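Local coordinates for protein titin (Homo sapiens, PDB 3LCY) that runs as a giant elastic filament through half the sarcomere of striated muscle, with these tandem immunoglobulin domains lying in its A-band part, at residues Y114-V117 / G118-L121; T151-T155 / E156-H160. One frame throughout, in Å; residues are numbered along the deposited sequence.

Interaction 1: residues Y114-V117 / G118-L121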
ATOM      1  N   TYR A 114      15.200  23.132  -6.583  1.00 36.31           N
ATOM      2  CA  TYR A 114      15.368  24.235  -7.520  1.00 38.92           C
ATOM      3  C   TYR A 114      14.519  24.085  -8.774  1.00 39.97           C
ATOM      4  O   TYR A 114      14.570  23.061  -9.458  1.00 41.95           O
ATOM      5  CB  TYR A 114      16.839  24.382  -7.908  1.00 40.08           C
ATOM      6  CG  TYR A 114      17.747  24.692  -6.742  1.00 44.42           C
ATOM      7  CD1 TYR A 114      18.109  25.999  -6.447  1.00 41.49           C
ATOM      8  CD2 TYR A 114      18.240  23.677  -5.935  1.00 49.23           C
ATOM      9  CE1 TYR A 114      18.938  26.284  -5.383  1.00 45.37           C
ATOM     10  CE2 TYR A 114      19.067  23.952  -4.869  1.00 49.82           C
ATOM     11  CZ  TYR A 114      19.414  25.258  -4.597  1.00 50.32           C
ATOM     12  OH  TYR A 114      20.241  25.542  -3.535  1.00 54.32           O
ATOM     13  N   GLY A 115      13.769  25.127  -9.102  1.00 40.17           N
ATOM     14  CA  GLY A 115      12.935  25.128 -10.287  1.00 39.24           C
ATOM     15  C   GLY A 115      13.344  26.221 -11.256  1.00 42.27           C
ATOM     16  O   GLY A 115      13.521  27.357 -10.853  1.00 45.69           O
ATOM     17  N   ALA A 116      13.503  25.879 -12.530  1.00 39.72           N
ATOM     18  CA  ALA A 116      13.885  26.859 -13.542  1.00 37.92           C
ATOM     19  C   ALA A 116      12.743  27.836 -13.773  1.00 38.91           C
ATOM     20  O   ALA A 116      11.582  27.444 -13.769  1.00 37.18           O
ATOM     21  CB  ALA A 116      14.261  26.170 -14.829  1.00 36.70           C
ATOM     22  N   VAL A 117      13.061  29.106 -13.978  1.00 39.34           N
ATOM     23  CA  VAL A 117      12.011  30.089 -14.188  1.00 42.04           C
ATOM     24  C   VAL A 117      11.220  29.804 -15.451  1.00 39.41           C
ATOM     25  O   VAL A 117      11.782  29.569 -16.512  1.00 37.69           O
ATOM     26  CB  VAL A 117      12.575  31.518 -14.278  1.00 44.78           C
ATOM     27  CG1 VAL A 117      11.463  32.539 -14.140  1.00 42.99           C
ATOM     28  CG2 VAL A 117      13.631  31.736 -13.226  1.00 47.82           C
ATOM     29  N   GLY A 118       9.905  29.842 -15.316  1.00 38.17           N
ATOM     30  CA  GLY A 118       8.994  29.611 -16.416  1.00 39.92           C
ATOM     31  C   GLY A 118       8.691  28.152 -16.677  1.00 42.30           C
ATOM     32  O   GLY A 118       7.822  27.832 -17.474  1.00 45.68           O
ATOM     33  N   SER A 119       9.390  27.264 -15.988  1.00 42.14           N
ATOM     34  CA  SER A 119       9.166  25.832 -16.156  1.00 44.67           C
ATOM     35  C   SER A 119       8.253  25.267 -15.074  1.00 42.79           C
ATOM     36  O   SER A 119       7.948  25.936 -14.087  1.00 42.58           O
ATOM     37  CB  SER A 119      10.494  25.073 -16.154  1.00 46.28           C
ATOM     38  OG  SER A 119      11.079  25.070 -14.862  1.00 49.34           O
ATOM     39  N   THR A 120       7.827  24.024 -15.268  1.00 39.32           N
ATOM     40  CA  THR A 120       7.006  23.332 -14.285  1.00 34.92           C
ATOM     41  C   THR A 120       7.891  22.644 -13.256  1.00 30.77           C
ATOM     42  O   THR A 120       8.895  22.026 -13.605  1.00 27.61           O
ATOM     43  CB  THR A 120       6.102  22.282 -14.948  1.00 33.57           C
ATOM     44  OG1 THR A 120       5.097  22.939 -15.727  1.00 32.02           O
ATOM     45  CG2 THR A 120       5.432  21.415 -13.895  1.00 35.35           C
ATOM     46  N   LEU A 121       7.518  22.758 -11.986  1.00 28.98           N
ATOM     47  CA  LEU A 121       8.261  22.104 -10.918  1.00 31.63           C
ATOM     48  C   LEU A 121       7.412  21.029 -10.250  1.00 33.72           C
ATOM     49  O   LEU A 121       6.300  21.297  -9.795  1.00 34.90           O
ATOM     50  CB  LEU A 121       8.734  23.125  -9.884  1.00 31.66           C
ATOM     51  CG  LEU A 121       9.497  22.543  -8.691  1.00 34.76           C
ATOM     52  CD1 LEU A 121      10.693  21.730  -9.163  1.00 39.55           C
ATOM     53  CD2 LEU A 121       9.933  23.644  -7.739  1.00 34.85           C
TER
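Ala116 and Ser119 begin and end a type II beta turn, with Val117 and Gly118 at its corners, closed by a backbone bond from Ser119 N to Ala116 O (3.1 Å, 158° at the hydrogen), and the chain leaves the turn running almost back on itself. Gly118 takes the third position with positive phi, where glycine is common. The hydroxyl of Ser119 doubles the closure: OG donates to the same Ala116 O at 2.7 Å. Both donors come from one face of the carbonyl plane, the amide standing above it and the hydroxyl tilted 33° from it. Ser119 OG reaches this oxygen because chi1 of 70° sets it between the backbone N and the carbonyl carbon; there it also lies 3.4 Å from the methyl CB of Ala116. Leu121 points across to the strand, its CD2 4.2 Å from Gly115 CA and its CD1 4.1 Å from Tyr114 O. Backbone bonds tie Gly115 and Val117 to strand 185-195 and its end at Gln195, while Gly118 and Ser119 bond to Val166; the Leu121 side chain packs on Val192 of strand 185-195 and Met163 of strand 158-163, and so touches strands of both sheets of the immunoglobulin sandwich.

Interaction 2: residues T151-T155 / E156-H160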
ATOM      1  N   THR A 151      -1.424  21.678  -9.198  1.00 29.22           N
ATOM      2  CA  THR A 151      -2.079  20.377  -9.193  1.00 28.90           C
ATOM      3  C   THR A 151      -1.421  19.460  -8.173  1.00 29.79           C
ATOM      4  O   THR A 151      -0.199  19.435  -8.042  1.00 29.30           O
ATOM      5  CB  THR A 151      -2.035  19.715 -10.582  1.00 28.34           C
ATOM      6  OG1 THR A 151      -2.600  20.605 -11.552  1.00 31.39           O
ATOM      7  CG2 THR A 151      -2.820  18.409 -10.577  1.00 25.23           C
ATOM      8  N   ILE A 152      -2.241  18.713  -7.443  1.00 30.57           N
ATOM      9  CA  ILE A 152      -1.739  17.827  -6.403  1.00 31.77           C
ATOM     10  C   ILE A 152      -2.342  16.435  -6.545  1.00 32.32           C
ATOM     11  O   ILE A 152      -3.518  16.231  -6.254  1.00 33.09           O
ATOM     12  CB  ILE A 152      -2.073  18.375  -5.003  1.00 31.19           C
ATOM     13  CG1 ILE A 152      -1.659  19.845  -4.887  1.00 31.62           C
ATOM     14  CG2 ILE A 152      -1.404  17.535  -3.923  1.00 32.42           C
ATOM     15  CD1 ILE A 152      -2.098  20.504  -3.595  1.00 32.78           C
ATOM     16  N   GLU A 153      -1.540  15.478  -6.997  1.00 32.03           N
ATOM     17  CA  GLU A 153      -2.008  14.101  -7.101  1.00 32.03           C
ATOM     18  C   GLU A 153      -1.606  13.279  -5.882  1.00 26.65           C
ATOM     19  O   GLU A 153      -0.421  13.076  -5.618  1.00 18.85           O
ATOM     20  CB  GLU A 153      -1.498  13.435  -8.380  1.00 37.75           C
ATOM     21  CG  GLU A 153      -1.722  11.930  -8.404  1.00 47.05           C
ATOM     22  CD  GLU A 153      -1.660  11.346  -9.802  1.00 55.22           C
ATOM     23  OE1 GLU A 153      -1.011  10.293  -9.981  1.00 55.11           O
ATOM     24  OE2 GLU A 153      -2.265  11.939 -10.722  1.00 59.85           O
ATOM     25  N   ASN A 154      -2.604  12.810  -5.142  1.00 26.02           N
ATOM     26  CA  ASN A 154      -2.359  12.003  -3.955  1.00 23.42           C
ATOM     27  C   ASN A 154      -2.644  10.519  -4.181  1.00 24.13           C
ATOM     28  O   ASN A 154      -3.714  10.140  -4.658  1.00 23.50           O
ATOM     29  CB  ASN A 154      -3.152  12.540  -2.762  1.00 23.53           C
ATOM     30  CG  ASN A 154      -2.585  13.841  -2.227  1.00 28.90           C
ATOM     31  OD1 ASN A 154      -1.405  14.134  -2.409  1.00 30.01           O
ATOM     32  ND2 ASN A 154      -3.424  14.626  -1.562  1.00 31.25           N
ATOM     33  N   THR A 155      -1.669   9.689  -3.827  1.00 23.79           N
ATOM     34  CA  THR A 155      -1.737   8.249  -4.050  1.00 28.48           C
ATOM     35  C   THR A 155      -1.385   7.504  -2.764  1.00 27.38           C
ATOM     36  O   THR A 155      -0.852   8.097  -1.826  1.00 28.00           O
ATOM     37  CB  THR A 155      -0.783   7.832  -5.197  1.00 32.19           C
ATOM     38  OG1 THR A 155      -1.356   8.208  -6.455  1.00 31.88           O
ATOM     39  CG2 THR A 155      -0.529   6.331  -5.204  1.00 37.21           C
ATOM     40  N   GLU A 156      -1.692   6.211  -2.719  1.00 24.26           N
ATOM     41  CA  GLU A 156      -1.362   5.384  -1.564  1.00 24.21           C
ATOM     42  C   GLU A 156       0.137   5.098  -1.491  1.00 21.48           C
ATOM     43  O   GLU A 156       0.589   4.306  -0.665  1.00 20.88           O
ATOM     44  CB  GLU A 156      -2.155   4.073  -1.587  1.00 26.51           C
ATOM     45  CG  GLU A 156      -1.624   3.021  -2.549  1.00 29.48           C
ATOM     46  CD  GLU A 156      -2.060   3.251  -3.985  1.00 33.61           C
ATOM     47  OE1 GLU A 156      -2.659   4.308  -4.272  1.00 32.14           O
ATOM     48  OE2 GLU A 156      -1.801   2.367  -4.828  1.00 37.03           O
ATOM     49  N   HIS A 157       0.908   5.755  -2.351  1.00 24.47           N
ATOM     50  CA  HIS A 157       2.354   5.570  -2.361  1.00 24.12           C
ATOM     51  C   HIS A 157       3.115   6.891  -2.325  1.00 26.89           C
ATOM     52  O   HIS A 157       4.294   6.925  -1.976  1.00 30.86           O
ATOM     53  CB  HIS A 157       2.789   4.746  -3.576  1.00 26.22           C
ATOM     54  CG  HIS A 157       2.420   3.307  -3.494  1.00 32.56           C
ATOM     55  ND1 HIS A 157       2.766   2.497  -2.425  1.00 35.09           N
ATOM     56  CD2 HIS A 157       1.743   2.493  -4.351  1.00 30.89           C
ATOM     57  CE1 HIS A 157       2.320   1.280  -2.620  1.00 34.64           C
ATOM     58  NE2 HIS A 157       1.690   1.251  -3.793  1.00 33.31           N
ATOM     59  N   TYR A 158       2.445   7.982  -2.686  1.00 22.82           N
ATOM     60  CA  TYR A 158       3.109   9.280  -2.732  1.00 21.02           C
ATOM     61  C   TYR A 158       2.129  10.447  -2.770  1.00 18.56           C
ATOM     62  O   TYR A 158       0.940  10.271  -3.029  1.00 17.04           O
ATOM     63  CB  TYR A 158       4.036   9.360  -3.951  1.00 23.14           C
ATOM     64  CG  TYR A 158       3.317   9.162  -5.268  1.00 20.99           C
ATOM     65  CD1 TYR A 158       3.416   7.963  -5.961  1.00 18.37           C
ATOM     66  CD2 TYR A 158       2.528  10.169  -5.810  1.00 19.10           C
ATOM     67  CE1 TYR A 158       2.757   7.775  -7.160  1.00 17.30           C
ATOM     68  CE2 TYR A 158       1.864   9.991  -7.009  1.00 20.47           C
ATOM     69  CZ  TYR A 158       1.982   8.790  -7.679  1.00 20.22           C
ATOM     70  OH  TYR A 158       1.325   8.596  -8.872  1.00 20.33           O
ATOM     71  N   THR A 159       2.650  11.642  -2.510  1.00 19.95           N
ATOM     72  CA  THR A 159       1.908  12.871  -2.735  1.00 19.10           C
ATOM     73  C   THR A 159       2.682  13.724  -3.737  1.00 22.47           C
ATOM     74  O   THR A 159       3.844  14.069  -3.513  1.00 20.32           O
ATOM     75  CB  THR A 159       1.676  13.645  -1.426  1.00 18.39           C
ATOM     76  OG1 THR A 159       1.111  14.928  -1.721  1.00 21.65           O
ATOM     77  CG2 THR A 159       2.981  13.826  -0.670  1.00 17.91           C
ATOM     78  N   HIS A 160       2.038  14.044  -4.855  1.00 25.81           N
ATOM     79  CA  HIS A 160       2.723  14.680  -5.973  1.00 27.16           C
ATOM     80  C   HIS A 160       2.210  16.092  -6.235  1.00 27.24           C
ATOM     81  O   HIS A 160       1.060  16.279  -6.628  1.00 26.46           O
ATOM     82  CB  HIS A 160       2.575  13.823  -7.234  1.00 28.90           C
ATOM     83  CG  HIS A 160       3.425  14.275  -8.379  1.00 33.40           C
ATOM     84  ND1 HIS A 160       4.679  13.769  -8.620  1.00 35.93           N
ATOM     85  CD2 HIS A 160       3.196  15.196  -9.353  1.00 36.54           C
ATOM     86  CE1 HIS A 160       5.193  14.350  -9.693  1.00 36.65           C
ATOM     87  NE2 HIS A 160       4.310  15.219 -10.151  1.00 37.22           N
TER
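Glu153 and His160 face each other as an antiparallel hydrogen-bonded pair, joined by Glu153 N to His160 O at 2.7 Å and by the reciprocal His160 N to Glu153 O at 2.8 Å. Nearer the turn, Thr155 N sits almost in line with the C=O bond of Tyr158 (N to O 2.8 Å, C=O...N angle 174°), whereas the return bond from Tyr158 N to Thr155 O is weak. Strands 150-154 and 158-163 thus form a beta hairpin at one border of a sheet in the second I-set immunoglobulin domain, strand 158-163 pairing on its other flank with strand 121-130. Two side-chain hydrogen bonds bridge the strands on opposite faces. Asn154 and Thr159 lie side by side, and Thr159 OG1 donates to Asn154 OD1 at 2.7 Å; OG1 also bonds Trp137 NE1. On the other face Tyr158 OH donates to Glu153 OE1 at 3.1 Å, taking the anti lone pair, with carboxylate and ring planes 21° apart. Thr155 also makes a CH-pi contact: its CB sits over the centre of the Tyr158 ring, 3.8 Å from the centroid. With chi1 at 59°, CG of Tyr158 lies flanked by its own amide nitrogen and carbonyl, which lays one ring face against Thr155 CB. Among the histidines, His160 ND1 bonds His124 ND1, and the rings of Tyr158 and His160 both meet that of His124.

In the fold
Both contacts belong to the second immunoglobulin domain and follow each other in series, neither nesting nor crossing. From the N terminus, the chain first passes through the other I-set domain and then reaches interaction 1, where a tight turn hands strand 112-116 over to strand 121-130. That strand carries the chain into the sheet in which interaction 2 later closes the hairpin of strands 150-154 and 158-163. Strand 121-130 connects them: it begins at interaction 1 and pairs with strand 158-163 of interaction 2, whose far part is also touched by side chains of interaction 1. The two centres lie 20 Å apart, with nearest atoms about 6 Å apart and no direct touch.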